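Local atomic coordinates of ABC transporter sugar binding protein (PDB entry 3UOR), a protein that probably binds maltose or related sugars in the periplasm and hands them to an ABC transporter for uptake into the cell. Residues G124-N129 with G133-V138; V86-N91 with P139-T144; L147-D152 with S160-T165; T286-L289 with G294-A297; F229-Y234 with Q396-A401. All coordinates share one frame; numbering follows the deposited sequence.

Contact 1 (G124-N129 with G133-V138); sequences GVWDTN and GTLYGV
Asn129 and Tyr136 join the two backbones where the chain leaves helix 123-127 and turns back as strand 134-150: Tyr136 N donates to Asn129 O at 3.0 Å, with an N-H...O angle of 172° and the donor nearly along the C=O axis. The closest pair of CA atoms, Asn129 CA and Gly137 CA, lies 5.2 Å apart, just past this bond. Round it the contact is mostly apolar. Leu135 reaches back toward the helix and divides its two methyls. CD1 lies over one face of the Trp126 indole, 3.6 Å above the plane and displaced toward the rim, and also meets the Asn129 side chain, with Leu135 CD1 3.8 Å from Asn129 CB. The other methyl goes to the six-membered ring, where Leu135 CD2 is 3.5 Å from Trp126 CZ2. With its CG anti to the backbone N (chi1 -166°), Trp126 swings its ring off the helix and across the leucine side chain at about a right angle. Val110 of helix 107-111 touches both residues, and Pro139 also packs on the indole. The amide of Asn129 enters from the same turn and points at the Gly137-Val138 peptide, although its modelled orientation is doubtful. On the helix side, Thr128 OG1 donates to Val125 O at 2.8 Å, and Thr128 N gives the same carbonyl a second bond. One nearly straight backbone bond thus sets the spacing of the reversal, while across this contact the indole is met only by van der Waals packing, from the two methyls of Leu135.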
# COMPACT_ATOMS: atom_id res chain seq x y z
N GLY A 124 5.33 -8.51 -6.93
CA GLY A 124 4.30 -7.49 -7.04
C GLY A 124 4.84 -6.12 -6.66
O GLY A 124 4.43 -5.10 -7.19
N VAL A 125 5.79 -6.08 -5.72
CA VAL A 125 6.42 -4.82 -5.33
C VAL A 125 7.37 -4.28 -6.42
O VAL A 125 7.34 -3.11 -6.76
CB VAL A 125 7.16 -4.98 -4.01
CG1 VAL A 125 7.91 -3.71 -3.66
CG2 VAL A 125 6.16 -5.35 -2.90
N TRP A 126 8.20 -5.15 -6.99
CA TRP A 126 9.08 -4.75 -8.08
C TRP A 126 8.24 -4.25 -9.24
O TRP A 126 8.56 -3.28 -9.91
CB TRP A 126 9.92 -5.94 -8.57
CG TRP A 126 11.06 -5.51 -9.45
CD1 TRP A 126 11.15 -5.65 -10.81
CD2 TRP A 126 12.28 -4.89 -9.03
NE1 TRP A 126 12.35 -5.15 -11.25
CE2 TRP A 126 13.06 -4.67 -10.18
CE3 TRP A 126 12.78 -4.47 -7.79
CZ2 TRP A 126 14.31 -4.06 -10.13
CZ3 TRP A 126 14.03 -3.87 -7.74
CH2 TRP A 126 14.78 -3.67 -8.90
N ASP A 127 7.14 -4.94 -9.50
CA ASP A 127 6.30 -4.64 -10.65
C ASP A 127 5.76 -3.20 -10.62
O ASP A 127 5.58 -2.58 -11.66
CB ASP A 127 5.17 -5.68 -10.78
CG ASP A 127 4.32 -5.47 -12.02
OD1 ASP A 127 4.88 -5.34 -13.13
OD2 ASP A 127 3.08 -5.45 -11.89
N THR A 128 5.53 -2.64 -9.42
CA THR A 128 5.03 -1.27 -9.33
C THR A 128 6.02 -0.24 -9.89
O THR A 128 5.63 0.89 -10.18
CB THR A 128 4.65 -0.84 -7.89
OG1 THR A 128 5.82 -0.77 -7.07
CG2 THR A 128 3.68 -1.83 -7.26
N ASN A 129 7.29 -0.60 -10.05
CA ASN A 129 8.26 0.37 -10.58
C ASN A 129 8.46 0.24 -12.08
O ASN A 129 9.27 0.95 -12.66
CB ASN A 129 9.60 0.25 -9.86
CG ASN A 129 9.55 0.82 -8.47
OD1 ASN A 129 10.30 1.74 -8.15
ND2 ASN A 129 8.67 0.29 -7.64
N GLY A 133 7.19 -1.61 -19.34
CA GLY A 133 8.34 -2.49 -19.48
C GLY A 133 9.67 -1.86 -19.13
O GLY A 133 10.72 -2.51 -19.24
N THR A 134 9.66 -0.60 -18.70
CA THR A 134 10.89 0.09 -18.34
C THR A 134 10.95 0.40 -16.84
O THR A 134 9.99 0.91 -16.28
CB THR A 134 11.08 1.39 -19.16
OG1 THR A 134 11.15 1.06 -20.56
CG2 THR A 134 12.36 2.10 -18.77
N LEU A 135 12.07 0.08 -16.19
CA LEU A 135 12.20 0.29 -14.76
C LEU A 135 12.51 1.75 -14.45
O LEU A 135 13.52 2.29 -14.93
CB LEU A 135 13.30 -0.61 -14.17
CG LEU A 135 13.41 -0.62 -12.65
CD1 LEU A 135 12.22 -1.32 -12.04
CD2 LEU A 135 14.71 -1.28 -12.15
N TYR A 136 11.68 2.39 -13.63
CA TYR A 136 11.89 3.81 -13.32
C TYR A 136 12.12 4.13 -11.85
O TYR A 136 12.19 5.29 -11.48
CB TYR A 136 10.71 4.64 -13.83
CG TYR A 136 10.72 4.83 -15.33
CD1 TYR A 136 11.64 5.67 -15.93
CD2 TYR A 136 9.81 4.16 -16.14
CE1 TYR A 136 11.65 5.86 -17.31
CE2 TYR A 136 9.82 4.34 -17.51
CZ TYR A 136 10.74 5.19 -18.09
OH TYR A 136 10.75 5.36 -19.46
N GLY A 137 12.19 3.12 -11.01
CA GLY A 137 12.46 3.36 -9.61
C GLY A 137 12.97 2.09 -8.94
O GLY A 137 13.05 1.03 -9.57
N VAL A 138 13.31 2.19 -7.66
CA VAL A 138 13.60 1.01 -6.86
C VAL A 138 12.68 1.06 -5.65
O VAL A 138 12.57 2.11 -5.01
CB VAL A 138 15.09 0.99 -6.40
CG1 VAL A 138 15.35 -0.20 -5.48
CG2 VAL A 138 16.01 0.95 -7.61

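Contact 2 (V86-N91 with P139-T144); sequences VCQLGN and PWYVDT
Gln88 meets Trp140 and Tyr141 with its side chain alone, for the backbones stay well apart, 8.1 Å between Gln88 CA and Trp140 CA. Its methylene and amide carbons run along the rim of the indole: Gln88 CD is 3.6 Å from Trp140 CZ3, while Gln88 CG lies in the plane of the ring at its edge. Amide and indole planes stand 90° apart, so the ring edge is turned to the flat of the amide. Beyond it, Gln88 NE2 comes within 3.2 Å of Tyr141 OH, but the angle is too poor for a hydrogen bond. Ser303 OG joins them instead, hydrogen-bonded to both Gln88 NE2 and Tyr141 OH, and Met37 N donates to Gln88 OE1, so both ends of the buried amide are held. An extended chain, CG anti to the backbone N (chi1 171°), carries the amide this far. Trp140 and Tyr141 form a classic beta bulge opposite Ser303, which places both rings near Gln88; Tyr141 CD2 lies 3.8 Å above the indole plane. Phe333 stacks on Trp140, and helix 123-127 packs on Pro139 through Val125. Strand 303-307 runs between strands 86-90 and 134-150, antiparallel to both, with strand 30-36 beyond 86-90.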
# COMPACT_ATOMS: atom_id res chain seq x y z
N VAL A 86 17.71 12.86 -5.81
CA VAL A 86 17.01 11.67 -5.38
C VAL A 86 15.68 12.06 -4.73
O VAL A 86 15.57 13.10 -4.08
CB VAL A 86 17.87 10.84 -4.43
CG1 VAL A 86 17.11 9.60 -3.95
CG2 VAL A 86 19.16 10.44 -5.15
N CYS A 87 14.66 11.24 -4.95
CA CYS A 87 13.34 11.58 -4.45
C CYS A 87 12.54 10.34 -4.07
O CYS A 87 12.52 9.34 -4.80
CB CYS A 87 12.58 12.40 -5.49
SG CYS A 87 11.03 13.11 -4.89
N GLN A 88 11.87 10.42 -2.93
CA GLN A 88 10.89 9.43 -2.53
C GLN A 88 9.60 9.69 -3.31
O GLN A 88 9.08 10.81 -3.31
CB GLN A 88 10.60 9.57 -1.03
CG GLN A 88 9.44 8.73 -0.57
CD GLN A 88 8.99 9.05 0.84
OE1 GLN A 88 9.57 9.90 1.51
NE2 GLN A 88 7.94 8.37 1.30
N LEU A 89 9.09 8.67 -3.99
CA LEU A 89 7.86 8.81 -4.77
C LEU A 89 6.88 7.72 -4.39
O LEU A 89 7.19 6.53 -4.48
CB LEU A 89 8.16 8.69 -6.27
CG LEU A 89 7.68 9.80 -7.21
CD1 LEU A 89 8.10 11.16 -6.70
CD2 LEU A 89 8.23 9.57 -8.59
N GLY A 90 5.69 8.12 -3.94
CA GLY A 90 4.61 7.16 -3.77
C GLY A 90 4.51 6.35 -5.05
O GLY A 90 4.58 6.90 -6.16
N ASN A 91 4.37 5.05 -4.94
CA ASN A 91 4.53 4.27 -6.16
C ASN A 91 3.39 4.37 -7.18
O ASN A 91 3.51 3.86 -8.28
CB ASN A 91 5.01 2.84 -5.88
CG ASN A 91 4.06 2.09 -5.02
OD1 ASN A 91 2.90 2.48 -4.91
ND2 ASN A 91 4.53 1.00 -4.39
N PRO A 139 11.99 -0.05 -5.34
CA PRO A 139 11.06 -0.01 -4.21
C PRO A 139 11.82 0.34 -2.95
O PRO A 139 12.89 -0.23 -2.72
CB PRO A 139 10.55 -1.46 -4.12
CG PRO A 139 10.75 -2.02 -5.49
CD PRO A 139 12.01 -1.37 -6.00
N TRP A 140 11.30 1.24 -2.13
CA TRP A 140 11.96 1.58 -0.88
C TRP A 140 11.32 0.87 0.31
O TRP A 140 11.98 0.16 1.06
CB TRP A 140 11.94 3.09 -0.69
CG TRP A 140 12.66 3.59 0.51
CD1 TRP A 140 13.57 2.91 1.25
CD2 TRP A 140 12.54 4.89 1.09
NE1 TRP A 140 14.02 3.70 2.29
CE2 TRP A 140 13.40 4.92 2.21
CE3 TRP A 140 11.77 6.02 0.79
CZ2 TRP A 140 13.53 6.05 3.02
CZ3 TRP A 140 11.90 7.14 1.59
CH2 TRP A 140 12.77 7.14 2.70
N TYR A 141 10.01 1.04 0.50
CA TYR A 141 9.32 0.29 1.54
C TYR A 141 7.89 0.04 1.07
O TYR A 141 7.43 0.68 0.13
CB TYR A 141 9.32 1.04 2.87
CG TYR A 141 8.54 2.34 2.84
CD1 TYR A 141 7.17 2.36 3.04
CD2 TYR A 141 9.19 3.54 2.58
CE1 TYR A 141 6.46 3.55 3.00
CE2 TYR A 141 8.51 4.72 2.55
CZ TYR A 141 7.15 4.73 2.75
OH TYR A 141 6.50 5.93 2.70
N VAL A 142 7.20 -0.88 1.72
CA VAL A 142 5.92 -1.37 1.21
C VAL A 142 4.83 -1.11 2.24
O VAL A 142 5.02 -1.32 3.44
CB VAL A 142 5.97 -2.88 0.93
CG1 VAL A 142 4.69 -3.35 0.23
CG2 VAL A 142 7.17 -3.21 0.08
N ASP A 143 3.70 -0.62 1.75
CA ASP A 143 2.51 -0.49 2.57
C ASP A 143 1.51 -1.49 2.01
O ASP A 143 1.17 -1.44 0.83
CB ASP A 143 1.97 0.94 2.46
CG ASP A 143 0.59 1.10 3.09
OD1 ASP A 143 0.07 0.14 3.70
OD2 ASP A 143 0.03 2.20 2.96
N THR A 144 1.06 -2.42 2.84
CA THR A 144 -0.04 -3.29 2.44
C THR A 144 -0.98 -3.46 3.64
O THR A 144 -0.59 -3.18 4.77
CB THR A 144 0.46 -4.64 1.92
OG1 THR A 144 -0.63 -5.37 1.32
CG2 THR A 144 1.02 -5.46 3.05

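Contact 3 (L147-D152 with S160-T165); sequences LFYRKD and SQMPKT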
# COMPACT_ATOMS: atom_id res chain seq x y z
N LEU A 147 -5.22 -8.08 8.34
CA LEU A 147 -6.04 -8.06 9.56
C LEU A 147 -5.27 -7.99 10.86
O LEU A 147 -4.50 -8.88 11.17
CB LEU A 147 -6.95 -9.30 9.61
CG LEU A 147 -7.82 -9.56 8.38
CD1 LEU A 147 -8.42 -10.95 8.47
CD2 LEU A 147 -8.92 -8.51 8.26
N PHE A 148 -5.49 -6.94 11.64
CA PHE A 148 -5.13 -6.93 13.05
C PHE A 148 -6.30 -7.58 13.75
O PHE A 148 -7.44 -7.31 13.41
CB PHE A 148 -4.97 -5.48 13.55
CG PHE A 148 -3.73 -4.81 13.05
CD1 PHE A 148 -2.63 -4.64 13.88
CD2 PHE A 148 -3.65 -4.39 11.74
CE1 PHE A 148 -1.47 -4.03 13.41
CE2 PHE A 148 -2.48 -3.79 11.26
CZ PHE A 148 -1.40 -3.61 12.10
N TYR A 149 -6.03 -8.44 14.74
CA TYR A 149 -7.10 -9.18 15.39
C TYR A 149 -6.89 -9.39 16.88
O TYR A 149 -5.75 -9.47 17.34
CB TYR A 149 -7.34 -10.53 14.72
CG TYR A 149 -6.23 -11.54 14.91
CD1 TYR A 149 -5.05 -11.46 14.16
CD2 TYR A 149 -6.37 -12.57 15.83
CE1 TYR A 149 -4.02 -12.39 14.33
CE2 TYR A 149 -5.35 -13.52 16.00
CZ TYR A 149 -4.18 -13.42 15.25
OH TYR A 149 -3.21 -14.37 15.42
N ARG A 150 -8.00 -9.46 17.61
CA ARG A 150 -8.00 -9.81 19.02
C ARG A 150 -8.03 -11.33 19.16
O ARG A 150 -9.03 -11.98 18.84
CB ARG A 150 -9.21 -9.20 19.73
CG ARG A 150 -9.17 -7.67 19.82
CD ARG A 150 -8.49 -7.22 21.11
NE ARG A 150 -9.06 -7.87 22.30
CZ ARG A 150 -10.08 -7.38 23.00
NH1 ARG A 150 -10.64 -6.23 22.65
NH2 ARG A 150 -10.53 -8.03 24.07
N LYS A 151 -6.91 -11.90 19.62
CA LYS A 151 -6.78 -13.35 19.79
C LYS A 151 -7.81 -13.91 20.77
O LYS A 151 -8.44 -14.93 20.50
CB LYS A 151 -5.38 -13.71 20.27
CG LYS A 151 -4.28 -13.42 19.27
CD LYS A 151 -2.91 -13.85 19.79
CE LYS A 151 -1.81 -13.50 18.79
NZ LYS A 151 -0.44 -13.76 19.30
N ASP A 152 -7.94 -13.24 21.90
CA ASP A 152 -8.92 -13.64 22.90
C ASP A 152 -10.34 -13.66 22.32
O ASP A 152 -11.06 -14.64 22.46
CB ASP A 152 -8.83 -12.74 24.13
CG ASP A 152 -8.95 -11.26 23.79
OD1 ASP A 152 -8.76 -10.90 22.61
OD2 ASP A 152 -9.21 -10.44 24.70
N SER A 160 -8.94 -20.92 17.12
CA SER A 160 -7.53 -20.68 17.39
C SER A 160 -6.80 -20.25 16.11
O SER A 160 -5.71 -19.69 16.19
CB SER A 160 -6.87 -21.94 17.93
OG SER A 160 -6.66 -22.88 16.89
N GLN A 161 -7.40 -20.53 14.96
CA GLN A 161 -6.82 -20.17 13.66
C GLN A 161 -7.57 -18.98 13.06
O GLN A 161 -8.81 -18.91 13.13
CB GLN A 161 -6.96 -21.34 12.68
CG GLN A 161 -6.40 -22.67 13.17
CD GLN A 161 -4.97 -22.54 13.61
OE1 GLN A 161 -4.07 -22.36 12.79
NE2 GLN A 161 -4.75 -22.63 14.92
N MET A 162 -6.84 -18.05 12.46
CA MET A 162 -7.49 -17.03 11.67
C MET A 162 -7.91 -17.68 10.36
O MET A 162 -7.29 -18.65 9.93
CB MET A 162 -6.57 -15.83 11.43
CG MET A 162 -6.48 -14.88 12.61
SD MET A 162 -8.01 -13.97 12.86
CE MET A 162 -7.70 -12.61 11.72
N PRO A 163 -9.00 -17.18 9.75
CA PRO A 163 -9.53 -17.65 8.46
C PRO A 163 -8.56 -17.37 7.32
O PRO A 163 -7.83 -16.37 7.42
CB PRO A 163 -10.78 -16.78 8.25
CG PRO A 163 -10.50 -15.53 9.08
CD PRO A 163 -9.77 -16.05 10.30
N LYS A 164 -8.53 -18.21 6.29
CA LYS A 164 -7.65 -17.96 5.15
C LYS A 164 -8.43 -17.82 3.85
O LYS A 164 -7.92 -17.27 2.88
CB LYS A 164 -6.61 -19.07 4.98
CG LYS A 164 -5.67 -19.23 6.17
CD LYS A 164 -4.59 -20.27 5.87
CE LYS A 164 -3.60 -20.35 7.03
NZ LYS A 164 -2.31 -20.96 6.59
N THR A 165 -9.66 -18.35 3.84
CA THR A 165 -10.52 -18.17 2.68
C THR A 165 -11.64 -17.18 3.02
O THR A 165 -12.01 -17.00 4.18
CB THR A 165 -11.16 -19.47 2.26
OG1 THR A 165 -12.20 -19.79 3.19
CG2 THR A 165 -10.12 -20.61 2.25
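Met162 lays its side chain across one face of the Tyr149 ring, and this is the tight part of the contact. Its CG sits almost over the middle of the ring, 3.7 Å from the centroid and 6° off the normal, a CH-pi contact. The sulfur follows at the rim nearer the backbone, making a Met-aromatic contact over the same face, with Met162 SD 3.6 Å from Tyr149 CG. Bends at chi2 (-70°) and chi3 (-86°) fold the thioether back, so that the methionine runs antiparallel to the tyrosine side chain. The terminal methyl ends between the ring root and Leu147, two residues earlier on the same side of the strand: Met162 CE is 3.7 Å from Tyr149 CB and also 3.7 Å from Leu147 CD1. Phe261 and Ala287, from the strands on either side of 134-150, touch Met162 and Tyr149 too. The rest of 160-165 is looser. Ser160 and Gln161 are exposed and turn away, bonded to each other by Gln161 NE2 to Ser160 OG at 2.8 Å. Arg150 points away from the loop and takes no part in the contact; it forms a salt bridge with Asp152. No hydrogen bond links the two segments, so they hold together by dispersion and the polarisable sulfur over the aromatic face, and between them the packing is almost all from Met162.

Contact 4 (T286-L289 with G294-A297); sequences TAPL and GLGA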
# COMPACT_ATOMS: atom_id res chain seq x y z
N THR A 286 -1.47 -10.06 13.99
CA THR A 286 -1.75 -9.70 12.62
C THR A 286 -1.86 -10.99 11.80
O THR A 286 -1.20 -11.97 12.11
CB THR A 286 -0.61 -8.85 12.06
OG1 THR A 286 0.60 -9.59 12.15
CG2 THR A 286 -0.45 -7.57 12.87
N ALA A 287 -2.70 -10.99 10.77
CA ALA A 287 -2.88 -12.18 9.93
C ALA A 287 -3.05 -11.73 8.50
O ALA A 287 -3.67 -10.71 8.24
CB ALA A 287 -4.12 -13.01 10.38
N PRO A 288 -2.53 -12.50 7.56
CA PRO A 288 -2.63 -12.01 6.18
C PRO A 288 -4.08 -12.06 5.70
O PRO A 288 -4.90 -12.72 6.32
CB PRO A 288 -1.71 -12.95 5.39
CG PRO A 288 -1.56 -14.17 6.24
CD PRO A 288 -1.84 -13.79 7.67
N LEU A 289 -4.38 -11.36 4.62
CA LEU A 289 -5.75 -11.18 4.15
C LEU A 289 -6.33 -12.47 3.56
O LEU A 289 -5.73 -13.04 2.65
CB LEU A 289 -5.74 -10.07 3.09
CG LEU A 289 -6.90 -9.09 2.94
CD1 LEU A 289 -7.29 -8.46 4.28
CD2 LEU A 289 -6.57 -8.02 1.91
N GLY A 294 -7.96 -19.11 -0.63
CA GLY A 294 -6.84 -19.24 0.28
C GLY A 294 -6.28 -17.86 0.51
O GLY A 294 -6.85 -16.87 0.02
N LEU A 295 -5.19 -17.77 1.25
CA LEU A 295 -4.57 -16.49 1.51
C LEU A 295 -4.35 -15.80 0.18
O LEU A 295 -3.81 -16.39 -0.75
CB LEU A 295 -3.25 -16.69 2.25
CG LEU A 295 -3.45 -17.18 3.68
CD1 LEU A 295 -2.12 -17.17 4.43
CD2 LEU A 295 -4.44 -16.25 4.34
N GLY A 296 -4.77 -14.55 0.07
CA GLY A 296 -4.82 -13.91 -1.22
C GLY A 296 -3.89 -12.74 -1.42
O GLY A 296 -3.01 -12.46 -0.60
N ALA A 297 -4.08 -12.05 -2.54
CA ALA A 297 -3.29 -10.87 -2.84
C ALA A 297 -3.69 -9.74 -1.92
O ALA A 297 -4.63 -9.86 -1.13
CB ALA A 297 -3.49 -10.45 -4.28
O HOH W 1 -2.87 -12.81 2.06
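The chi1 of -70° at Leu295 sets CG beside the backbone N and anti to the carbonyl carbon, and with chi2 at -172° the forked end is carried back onto the ring of Pro288. One branch makes the closer approach, Leu295 CD1 to Pro288 CG at 3.5 Å. The other, Leu295 CD2, lies 4.0 Å from the same Pro288 CG and 3.9 Å from Leu289 O, so the leucine spans the proline ring and the next carbonyl. The two side chains cross obliquely. Beside this apolar patch runs a straight backbone bond, Gly296 N to Leu289 O at 3.1 Å with an N-H...O angle of 177°. Water 1 gives the same oxygen a second hydrogen, 2.9 Å from Leu289 O, and its other hydrogen to Gly296 O at 2.7 Å. The direct bond thus joins Leu289 O to the Gly296 amide, and the water bridges the same oxygen to Gly296 O, which fixes the spacing of the chain where it doubles back. Gly294 enters the turn with a backbone conformation in which a beta carbon would collide with the preceding carbonyl oxygen. Gly296 O is also bound by Arg367 NE, and Gln364 OE1 accepts from Leu289 N. The turn leaves strand 284-287, which pairs with strand 134-150, and heads for strand 303-307; helix 359-364 packs on Pro288 and Leu295 through Asp363, while helix 195-202 meets Leu289 through Ser199 and Phe200.

Contact 5 (F229-Y234 with Q396-A401); sequences FYDNMY and QSHDAA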
# COMPACT_ATOMS: atom_id res chain seq x y z
N PHE A 229 -18.70 -9.34 -1.83
CA PHE A 229 -18.08 -9.79 -0.58
C PHE A 229 -17.96 -8.63 0.42
O PHE A 229 -18.32 -8.75 1.59
CB PHE A 229 -16.69 -10.39 -0.88
CG PHE A 229 -15.97 -10.93 0.32
CD1 PHE A 229 -16.49 -12.00 1.04
CD2 PHE A 229 -14.74 -10.40 0.70
CE1 PHE A 229 -15.81 -12.51 2.14
CE2 PHE A 229 -14.05 -10.90 1.78
CZ PHE A 229 -14.58 -11.97 2.52
N TYR A 230 -17.47 -7.49 -0.06
CA TYR A 230 -17.31 -6.29 0.77
C TYR A 230 -18.67 -5.74 1.28
O TYR A 230 -18.84 -5.49 2.48
CB TYR A 230 -16.56 -5.24 -0.06
CG TYR A 230 -16.40 -3.88 0.57
CD1 TYR A 230 -15.35 -3.62 1.45
CD2 TYR A 230 -17.26 -2.83 0.24
CE1 TYR A 230 -15.17 -2.35 2.00
CE2 TYR A 230 -17.09 -1.56 0.80
CZ TYR A 230 -16.03 -1.33 1.67
OH TYR A 230 -15.83 -0.08 2.22
N ASP A 231 -19.63 -5.54 0.39
CA ASP A 231 -20.95 -5.02 0.81
C ASP A 231 -21.61 -5.97 1.81
O ASP A 231 -22.19 -5.54 2.82
CB ASP A 231 -21.84 -4.85 -0.42
CG ASP A 231 -23.18 -4.22 -0.09
OD1 ASP A 231 -23.25 -3.37 0.84
OD2 ASP A 231 -24.16 -4.55 -0.78
N ASN A 232 -21.52 -7.27 1.55
CA ASN A 232 -22.16 -8.25 2.42
C ASN A 232 -21.78 -8.10 3.90
O ASN A 232 -22.61 -8.32 4.77
CB ASN A 232 -21.85 -9.68 1.96
CG ASN A 232 -22.62 -10.72 2.74
OD1 ASN A 232 -23.85 -10.76 2.71
ND2 ASN A 232 -21.90 -11.58 3.45
N MET A 233 -20.54 -7.73 4.19
CA MET A 233 -20.09 -7.61 5.57
C MET A 233 -20.86 -6.52 6.33
O MET A 233 -21.13 -6.66 7.51
CB MET A 233 -18.58 -7.30 5.65
CG MET A 233 -17.68 -8.40 5.06
SD MET A 233 -15.94 -8.12 5.49
CE MET A 233 -15.19 -8.77 4.01
N TYR A 234 -21.15 -5.41 5.67
CA TYR A 234 -21.96 -4.39 6.34
C TYR A 234 -23.41 -4.83 6.47
O TYR A 234 -24.02 -4.60 7.50
CB TYR A 234 -21.90 -3.05 5.61
CG TYR A 234 -20.50 -2.52 5.45
CD1 TYR A 234 -19.96 -1.62 6.36
CD2 TYR A 234 -19.71 -2.95 4.40
CE1 TYR A 234 -18.66 -1.15 6.19
CE2 TYR A 234 -18.43 -2.48 4.22
CZ TYR A 234 -17.91 -1.60 5.12
OH TYR A 234 -16.63 -1.14 4.90
N GLN A 396 -27.90 1.34 -2.98
CA GLN A 396 -27.78 1.33 -4.43
C GLN A 396 -27.49 -0.11 -4.89
O GLN A 396 -26.76 -0.83 -4.23
CB GLN A 396 -26.68 2.29 -4.91
CG GLN A 396 -26.35 2.15 -6.39
CD GLN A 396 -25.50 3.29 -6.92
OE1 GLN A 396 -25.01 4.11 -6.16
NE2 GLN A 396 -25.34 3.35 -8.24
N SER A 397 -28.05 -0.52 -6.02
CA SER A 397 -27.84 -1.89 -6.51
C SER A 397 -26.44 -2.08 -7.08
O SER A 397 -25.79 -1.12 -7.52
CB SER A 397 -28.85 -2.23 -7.61
OG SER A 397 -28.50 -1.56 -8.80
N HIS A 398 -25.98 -3.33 -7.11
CA HIS A 398 -24.63 -3.61 -7.55
C HIS A 398 -24.55 -3.42 -9.05
O HIS A 398 -23.55 -2.90 -9.56
CB HIS A 398 -24.19 -5.02 -7.12
CG HIS A 398 -24.06 -5.18 -5.64
ND1 HIS A 398 -23.47 -6.27 -5.05
CD2 HIS A 398 -24.44 -4.36 -4.62
CE1 HIS A 398 -23.50 -6.13 -3.73
NE2 HIS A 398 -24.08 -4.98 -3.45
N ASP A 399 -25.60 -3.83 -9.76
CA ASP A 399 -25.69 -3.58 -11.20
C ASP A 399 -25.55 -2.10 -11.51
O ASP A 399 -24.79 -1.73 -12.39
CB ASP A 399 -27.02 -4.08 -11.79
CG ASP A 399 -27.01 -5.58 -12.08
OD1 ASP A 399 -28.11 -6.17 -12.22
OD2 ASP A 399 -25.91 -6.17 -12.18
N ALA A 400 -26.31 -1.26 -10.79
CA ALA A 400 -26.32 0.19 -11.02
C ALA A 400 -24.94 0.73 -10.65
O ALA A 400 -24.39 1.56 -11.36
CB ALA A 400 -27.41 0.90 -10.16
N ALA A 401 -24.42 0.27 -9.51
CA ALA A 401 -23.13 0.74 -9.00
C ALA A 401 -22.05 0.56 -10.06
O ALA A 401 -21.39 1.52 -10.44
CB ALA A 401 -22.75 -0.02 -7.74
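Asp231 is the residue of helix 221-235 that reaches His398, and those flanking it in sequence serve other neighbours. Phe229 comes first and points away, stacking on Trp166 and meeting Phe200 edge to face. Tyr230 follows, with one face of its ring under Tyr234 CE2, 3.7 Å above the plane and offset toward the rim. Then comes Asp231, whose CG stands anti to the backbone N (chi1 -176°) and puts the carboxylate within reach of His398. There His398 NE2 donates to Asp231 OD2 at 2.7 Å, with an N-H...O angle of 157°. The oxygen lies in the plane of the imidazole, whereas the nitrogen meets the carboxylate on its anti side, 32° out of the carboxylate plane; the carboxylate is turned well out of the ring plane. This is a His-carboxylate hydrogen bond, and the nearby negative charge would be expected to favour a protonated imidazole. Asp231 OD1 is taken by Gln235 NE2, so both oxygens have partners. Asn232 turns to Gln236, and at the end of the segment Tyr234 OH bonds to Met189 O. His398 is the first residue of helix 398-412, whose start is capped by Ser397 OG accepting from Ala400 N at 3.0 Å. Helix 377-394 lies beside the bond, Val391 touching Asp231, His398 and Ala401, while a salt bridge from Arg224 to Asp399 gives helices 221-235 and 398-412 a second link.

Strand 134-150 strings contacts 1, 2 and 3 together: the first two touch, with Val125 and Trp126 of contact 1 packed on Pro139 of contact 2, while contact 3 lies at the far end of the strand, its centre 32 Å from that of contact 1. Contact 4 joins contact 3 through the sheet, where Leu147 O and Ala287 N, 2.8 Å apart, probably share a hydrogen bond, and Lys164 packs on Leu295; their centres are 10 Å apart. Contact 5 involves none of these sheet strands and approaches contact 3 only to about 6 Å and contact 4 to about 7 Å between nearest atoms.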